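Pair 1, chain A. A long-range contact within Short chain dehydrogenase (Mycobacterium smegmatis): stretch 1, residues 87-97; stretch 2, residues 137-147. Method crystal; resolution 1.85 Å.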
# COMPACT_ATOMS: atom_id res chain seq x y z
N GLY A 87 -33.32 22.20 3.16
CA GLY A 87 -32.68 23.24 2.34
C GLY A 87 -31.17 23.19 2.30
O GLY A 87 -30.54 24.09 1.73
N ARG A 88 -30.57 22.15 2.89
CA ARG A 88 -29.13 21.98 2.90
C ARG A 88 -28.73 20.56 3.25
O ARG A 88 -29.50 19.84 3.88
CB ARG A 88 -28.48 22.90 3.92
CG ARG A 88 -28.79 22.58 5.38
CD ARG A 88 -28.37 23.75 6.25
NE ARG A 88 -27.02 24.12 5.81
CZ ARG A 88 -25.90 23.82 6.44
NH1 ARG A 88 -25.93 23.22 7.63
NH2 ARG A 88 -24.72 24.17 5.89
N VAL A 89 -27.51 20.20 2.88
CA VAL A 89 -26.87 18.93 3.27
C VAL A 89 -25.40 19.21 3.54
O VAL A 89 -24.70 19.75 2.69
CB VAL A 89 -26.98 17.86 2.17
CG1 VAL A 89 -26.20 16.59 2.55
CG2 VAL A 89 -28.43 17.52 1.88
N ASP A 90 -24.94 18.81 4.73
CA ASP A 90 -23.54 18.97 5.15
C ASP A 90 -22.71 17.69 5.00
O ASP A 90 -21.50 17.76 4.77
CB ASP A 90 -23.53 19.41 6.61
CG ASP A 90 -24.20 20.74 6.77
OD1 ASP A 90 -23.53 21.73 6.41
OD2 ASP A 90 -25.39 20.78 7.16
N VAL A 91 -23.36 16.54 5.13
CA VAL A 91 -22.70 15.25 5.14
C VAL A 91 -23.54 14.23 4.40
O VAL A 91 -24.74 14.13 4.60
CB VAL A 91 -22.49 14.73 6.61
CG1 VAL A 91 -21.79 13.36 6.61
CG2 VAL A 91 -21.70 15.75 7.42
N VAL A 92 -22.90 13.44 3.54
CA VAL A 92 -23.54 12.25 2.97
C VAL A 92 -22.74 11.02 3.40
O VAL A 92 -21.52 10.96 3.20
CB VAL A 92 -23.61 12.33 1.44
CG1 VAL A 92 -24.06 10.99 0.86
CG2 VAL A 92 -24.54 13.48 0.99
N ILE A 93 -23.42 10.05 4.00
CA ILE A 93 -22.81 8.79 4.44
C ILE A 93 -23.43 7.64 3.65
O ILE A 93 -24.65 7.41 3.72
CB ILE A 93 -23.00 8.56 5.95
CG1 ILE A 93 -22.37 9.71 6.75
CG2 ILE A 93 -22.38 7.22 6.38
CD1 ILE A 93 -22.71 9.69 8.25
N ASN A 94 -22.61 6.92 2.90
CA ASN A 94 -23.07 5.74 2.19
C ASN A 94 -22.74 4.53 3.06
O ASN A 94 -21.58 4.11 3.17
CB ASN A 94 -22.38 5.65 0.84
CG ASN A 94 -22.98 6.61 -0.17
OD1 ASN A 94 -24.19 6.63 -0.35
ND2 ASN A 94 -22.14 7.44 -0.79
N ASN A 95 -23.76 4.00 3.72
CA ASN A 95 -23.53 2.91 4.67
C ASN A 95 -23.55 1.61 3.92
O ASN A 95 -24.33 1.46 2.96
CB ASN A 95 -24.55 2.90 5.78
CG ASN A 95 -24.29 1.80 6.79
OD1 ASN A 95 -23.16 1.39 7.01
ND2 ASN A 95 -25.34 1.27 7.34
N ALA A 96 -22.68 0.68 4.34
CA ALA A 96 -22.52 -0.62 3.68
C ALA A 96 -23.64 -1.54 4.16
O ALA A 96 -23.54 -2.10 5.26
CB ALA A 96 -21.16 -1.23 3.99
N PHE A 97 -24.70 -1.68 3.37
CA PHE A 97 -25.86 -2.48 3.80
C PHE A 97 -25.82 -3.91 3.22
O PHE A 97 -26.04 -4.88 3.96
CB PHE A 97 -27.18 -1.78 3.42
N GLU A 137 -22.33 23.86 -1.80
CA GLU A 137 -22.71 25.06 -1.07
C GLU A 137 -22.23 24.98 0.39
O GLU A 137 -21.81 25.97 0.98
CB GLU A 137 -24.23 25.28 -1.09
CG GLU A 137 -24.65 26.51 -0.31
CD GLU A 137 -26.15 26.76 -0.25
OE1 GLU A 137 -26.95 25.96 -0.80
OE2 GLU A 137 -26.52 27.78 0.37
N SER A 138 -22.34 23.79 0.98
CA SER A 138 -21.94 23.63 2.37
C SER A 138 -20.42 23.37 2.55
O SER A 138 -19.94 23.33 3.67
CB SER A 138 -22.74 22.49 3.00
OG SER A 138 -22.42 21.26 2.40
N LYS A 139 -19.68 23.16 1.45
CA LYS A 139 -18.31 22.63 1.54
C LYS A 139 -18.31 21.40 2.45
O LYS A 139 -17.53 21.30 3.42
CB LYS A 139 -17.32 23.71 2.03
N GLY A 140 -19.17 20.47 2.10
CA GLY A 140 -19.49 19.33 2.95
C GLY A 140 -18.56 18.15 2.79
O GLY A 140 -17.45 18.26 2.26
N ALA A 141 -19.00 17.02 3.31
CA ALA A 141 -18.20 15.84 3.42
C ALA A 141 -19.00 14.60 3.07
O ALA A 141 -20.19 14.48 3.39
CB ALA A 141 -17.62 15.72 4.84
N VAL A 142 -18.31 13.66 2.43
CA VAL A 142 -18.83 12.37 2.11
C VAL A 142 -18.01 11.35 2.90
O VAL A 142 -16.80 11.45 2.92
CB VAL A 142 -18.69 12.04 0.62
CG1 VAL A 142 -19.11 10.58 0.36
CG2 VAL A 142 -19.49 13.07 -0.22
N VAL A 143 -18.69 10.42 3.55
CA VAL A 143 -18.04 9.23 4.13
C VAL A 143 -18.66 7.99 3.53
O VAL A 143 -19.86 7.73 3.72
CB VAL A 143 -18.14 9.13 5.66
CG1 VAL A 143 -17.27 7.98 6.18
CG2 VAL A 143 -17.73 10.44 6.33
N ASN A 144 -17.84 7.22 2.83
CA ASN A 144 -18.27 5.94 2.31
C ASN A 144 -17.80 4.83 3.23
O ASN A 144 -16.60 4.70 3.49
CB ASN A 144 -17.73 5.73 0.90
CG ASN A 144 -18.36 6.67 -0.10
OD1 ASN A 144 -19.48 7.11 0.09
ND2 ASN A 144 -17.62 7.00 -1.17
N VAL A 145 -18.75 4.05 3.75
CA VAL A 145 -18.42 2.90 4.58
C VAL A 145 -17.99 1.78 3.67
O VAL A 145 -18.77 1.30 2.82
CB VAL A 145 -19.58 2.48 5.49
CG1 VAL A 145 -19.18 1.25 6.35
CG2 VAL A 145 -19.98 3.66 6.37
N ASN A 146 -16.73 1.40 3.80
CA ASN A 146 -16.15 0.35 2.99
C ASN A 146 -15.96 -0.91 3.88
O ASN A 146 -16.86 -1.24 4.68
CB ASN A 146 -14.86 0.89 2.34
CG ASN A 146 -14.45 0.11 1.10
OD1 ASN A 146 -14.06 -1.06 1.22
ND2 ASN A 146 -14.51 0.75 -0.09
N SER A 147 -14.86 -1.63 3.74
CA SER A 147 -14.69 -2.90 4.44
C SER A 147 -13.24 -3.33 4.50
O SER A 147 -12.47 -3.11 3.58
CB SER A 147 -15.49 -4.01 3.75
OG SER A 147 -15.20 -5.30 4.31
O HOH W 1 -28.23 24.05 0.28
O HOH W 2 -20.82 21.70 6.21
O HOH W 3 -20.06 3.26 0.93

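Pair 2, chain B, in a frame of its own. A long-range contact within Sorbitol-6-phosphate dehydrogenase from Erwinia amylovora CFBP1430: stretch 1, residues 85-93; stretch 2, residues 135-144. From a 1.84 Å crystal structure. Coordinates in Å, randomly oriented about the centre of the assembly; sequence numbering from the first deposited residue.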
# COMPACT_ATOMS: atom_id res chain seq x y z
N ARG B 85 3.38 29.04 -23.66
CA ARG B 85 3.87 27.76 -23.11
C ARG B 85 3.06 27.37 -21.88
O ARG B 85 2.21 28.14 -21.38
CB ARG B 85 5.34 27.92 -22.72
CG ARG B 85 5.49 29.06 -21.70
CD ARG B 85 6.89 29.30 -21.32
NE ARG B 85 7.51 28.04 -20.95
CZ ARG B 85 8.80 27.84 -20.83
NH1 ARG B 85 9.65 28.83 -21.03
NH2 ARG B 85 9.24 26.64 -20.50
N ALA B 86 3.31 26.16 -21.39
CA ALA B 86 2.72 25.68 -20.13
C ALA B 86 3.68 24.67 -19.48
O ALA B 86 4.26 23.82 -20.15
CB ALA B 86 1.39 25.04 -20.38
N ASP B 87 3.94 24.90 -18.20
CA ASP B 87 5.01 24.19 -17.44
C ASP B 87 4.47 23.28 -16.30
O ASP B 87 5.04 22.22 -16.03
CB ASP B 87 6.01 25.19 -16.88
CG ASP B 87 6.76 25.94 -17.98
OD1 ASP B 87 7.81 25.41 -18.46
OD2 ASP B 87 6.26 26.99 -18.41
N LEU B 88 3.40 23.75 -15.67
CA LEU B 88 2.75 23.14 -14.52
C LEU B 88 1.24 23.15 -14.73
O LEU B 88 0.66 24.27 -14.87
CB LEU B 88 3.08 23.90 -13.24
CG LEU B 88 2.30 23.53 -11.97
CD1 LEU B 88 2.61 22.10 -11.63
CD2 LEU B 88 2.68 24.43 -10.79
N LEU B 89 0.58 21.99 -14.69
CA LEU B 89 -0.89 21.94 -14.53
C LEU B 89 -1.25 21.60 -13.08
O LEU B 89 -0.77 20.56 -12.58
CB LEU B 89 -1.52 20.89 -15.48
CG LEU B 89 -3.03 20.55 -15.33
CD1 LEU B 89 -3.87 21.79 -15.76
CD2 LEU B 89 -3.42 19.34 -16.17
N VAL B 90 -2.04 22.45 -12.42
CA VAL B 90 -2.65 22.12 -11.18
C VAL B 90 -4.15 21.89 -11.37
O VAL B 90 -4.88 22.81 -11.79
CB VAL B 90 -2.38 23.17 -10.10
CG1 VAL B 90 -2.96 22.76 -8.76
CG2 VAL B 90 -0.90 23.41 -9.97
N TYR B 91 -4.60 20.67 -11.05
CA TYR B 91 -6.01 20.34 -11.14
C TYR B 91 -6.63 20.25 -9.77
O TYR B 91 -6.36 19.32 -8.94
CB TYR B 91 -6.28 19.06 -11.97
CG TYR B 91 -7.77 18.83 -12.28
CD1 TYR B 91 -8.63 18.14 -11.40
CD2 TYR B 91 -8.31 19.31 -13.45
CE1 TYR B 91 -9.97 17.95 -11.71
CE2 TYR B 91 -9.63 19.14 -13.74
CZ TYR B 91 -10.46 18.50 -12.89
OH TYR B 91 -11.77 18.38 -13.32
N SER B 92 -7.44 21.25 -9.53
CA SER B 92 -8.06 21.43 -8.26
C SER B 92 -9.57 21.56 -8.41
O SER B 92 -10.10 22.63 -8.62
CB SER B 92 -7.40 22.63 -7.60
OG SER B 92 -7.98 22.82 -6.34
N ALA B 93 -10.28 20.46 -8.25
CA ALA B 93 -11.71 20.40 -8.45
C ALA B 93 -12.31 19.28 -7.63
O ALA B 93 -11.60 18.37 -7.17
CB ALA B 93 -12.00 20.20 -9.93
N GLY B 135 8.93 20.80 -25.91
CA GLY B 135 10.04 20.19 -25.14
C GLY B 135 10.22 20.53 -23.66
O GLY B 135 11.34 20.58 -23.17
N ILE B 136 9.14 20.77 -22.93
CA ILE B 136 9.17 21.19 -21.54
C ILE B 136 9.13 19.92 -20.60
O ILE B 136 8.39 18.95 -20.86
CB ILE B 136 7.99 22.17 -21.25
CG1 ILE B 136 8.28 23.51 -21.93
CG2 ILE B 136 7.83 22.42 -19.78
CD1 ILE B 136 7.08 24.38 -22.13
N LYS B 137 9.95 19.95 -19.55
CA LYS B 137 9.98 18.89 -18.59
C LYS B 137 9.01 19.31 -17.55
O LYS B 137 9.40 19.87 -16.49
CB LYS B 137 11.34 18.76 -17.95
CG LYS B 137 12.46 18.36 -18.90
CD LYS B 137 13.78 18.66 -18.18
CE LYS B 137 14.96 18.70 -19.13
NZ LYS B 137 14.90 17.60 -20.13
N GLY B 138 7.74 19.07 -17.84
CA GLY B 138 6.64 19.70 -17.11
C GLY B 138 6.22 18.92 -15.87
O GLY B 138 6.80 17.93 -15.55
N ARG B 139 5.25 19.48 -15.15
CA ARG B 139 4.67 18.94 -13.97
C ARG B 139 3.13 18.93 -14.08
O ARG B 139 2.52 19.87 -14.62
CB ARG B 139 5.05 19.83 -12.86
CG ARG B 139 6.54 19.96 -12.71
CD ARG B 139 7.11 18.70 -12.15
NE ARG B 139 8.50 18.75 -11.79
CZ ARG B 139 9.51 18.33 -12.52
NH1 ARG B 139 9.36 17.90 -13.77
NH2 ARG B 139 10.76 18.37 -12.00
N ILE B 140 2.50 17.88 -13.56
CA ILE B 140 1.07 17.82 -13.44
C ILE B 140 0.83 17.43 -12.00
O ILE B 140 1.35 16.39 -11.55
CB ILE B 140 0.44 16.79 -14.39
CG1 ILE B 140 0.66 17.16 -15.86
CG2 ILE B 140 -1.03 16.61 -14.07
CD1 ILE B 140 0.29 16.08 -16.86
N ILE B 141 0.08 18.23 -11.28
CA ILE B 141 -0.22 17.92 -9.90
C ILE B 141 -1.68 17.96 -9.71
O ILE B 141 -2.31 19.01 -9.91
CB ILE B 141 0.49 18.90 -8.96
CG1 ILE B 141 2.00 18.59 -8.98
CG2 ILE B 141 -0.02 18.76 -7.54
CD1 ILE B 141 2.88 19.70 -8.44
N GLN B 142 -2.26 16.84 -9.23
CA GLN B 142 -3.67 16.80 -8.85
C GLN B 142 -3.94 17.01 -7.37
O GLN B 142 -3.35 16.36 -6.51
CB GLN B 142 -4.25 15.42 -9.21
CG GLN B 142 -5.78 15.35 -9.18
CD GLN B 142 -6.35 13.95 -8.80
OE1 GLN B 142 -5.63 13.04 -8.34
NE2 GLN B 142 -7.69 13.82 -8.90
N ILE B 143 -4.92 17.81 -7.04
CA ILE B 143 -5.41 17.90 -5.65
C ILE B 143 -6.35 16.71 -5.39
O ILE B 143 -7.33 16.56 -6.09
CB ILE B 143 -6.13 19.21 -5.40
CG1 ILE B 143 -5.23 20.42 -5.78
CG2 ILE B 143 -6.57 19.29 -3.97
CD1 ILE B 143 -3.75 20.31 -5.29
N ASN B 144 -6.00 15.84 -4.43
CA ASN B 144 -6.73 14.65 -4.14
C ASN B 144 -6.97 14.76 -2.63
O ASN B 144 -6.92 15.89 -2.06
CB ASN B 144 -5.92 13.44 -4.68
CG ASN B 144 -6.77 12.16 -4.85
OD1 ASN B 144 -7.46 11.70 -3.93
ND2 ASN B 144 -6.69 11.59 -6.02

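In both pairs two neighbouring parallel strands run side by side, their axes inclined by 10° and approaching to 4.8 Å in pair 1 and 4.7 Å in pair 2; fourteen central residues superpose with an RMSD of 0.4 Å. The register is the same, with Val A91, Val A92, Ile A93 and Asn A94 bridging Ala A141, Val A142, Val A143 and Asn A144, as Leu B88, Leu B89, Val B90 and Tyr B91 bridge Arg B139, Ile B140, Ile B141 and Gln B142.

Five backbone hydrogen bonds recur. The ladder opens with Ala A141 N to Asp A90 O (3.0 Å), matched by Arg B139 N to Asp B87 O (2.9 Å), and closes with Val A145 N to Asn A94 O (2.9 Å), matched by Ile B143 N to Tyr B91 O (2.8 Å). The same backbone ladder is present in both pairs, with different side chains on it.

Before the strands, both pairs keep an Arg-Asp salt bridge within stretch 1: Arg A88 NH1 to Asp A90 OD2 is 2.5 Å, and Arg B85 NH2 to Asp B87 OD1 is 2.8 Å. The residue facing it differs in character. Ser A138 donates from OG to Val A89 O (2.8 Å), and a water links Asp A90 OD1 to Ser A138 O. Ile B136 instead fills the site with hydrocarbon, its CD1 lying 3.5 Å from Ala B86 O and its CG2 3.3 Å from Asp B87 OD1. Gly A140 and Gly B138 match: an ideal CB would lie 2.4 Å from Asp A90 O, a clash, and a tight 3.1 Å from Asp B87 O.

On the face of Val A91 and Ile A93, small Ala A141 precedes Val A143, whose CB lies 4.4 Å from Ile A93 CG1. In pair 2 three of the four side chains on this face are longer, Val B90 being shorter than the matching Ile A93: Leu B88 CD1 reaches Arg B139 CB at 3.6 Å and Ile B141 CD1 at 4.0 Å, while the end of Arg B139 leads away. On the other face, Val A92 CB and Val A142 CG2 are 4.5 Å apart; the larger Leu B89 and Ile B140 meet through CD2 and CG2 at 4.2 Å.

The sharpest difference follows on that face. Asn A94 ND2 donates to Asn A144 OD1 at 2.8 Å, whereas the matching Tyr B91 and Gln B142 form no such bond with each other. Val A145 and Ile B143 both point toward stretch 1. Val A145 CG2 lies 4.3 Å from Ile A93 CG2, and Ile B143 CD1 likewise 4.3 Å from Val B90 CG1; at the next matched position Val A145 CG2 is 4.0 Å from Asn A95 OD1, and Ile B143 CG1 is 3.6 Å from Ser B92 CB.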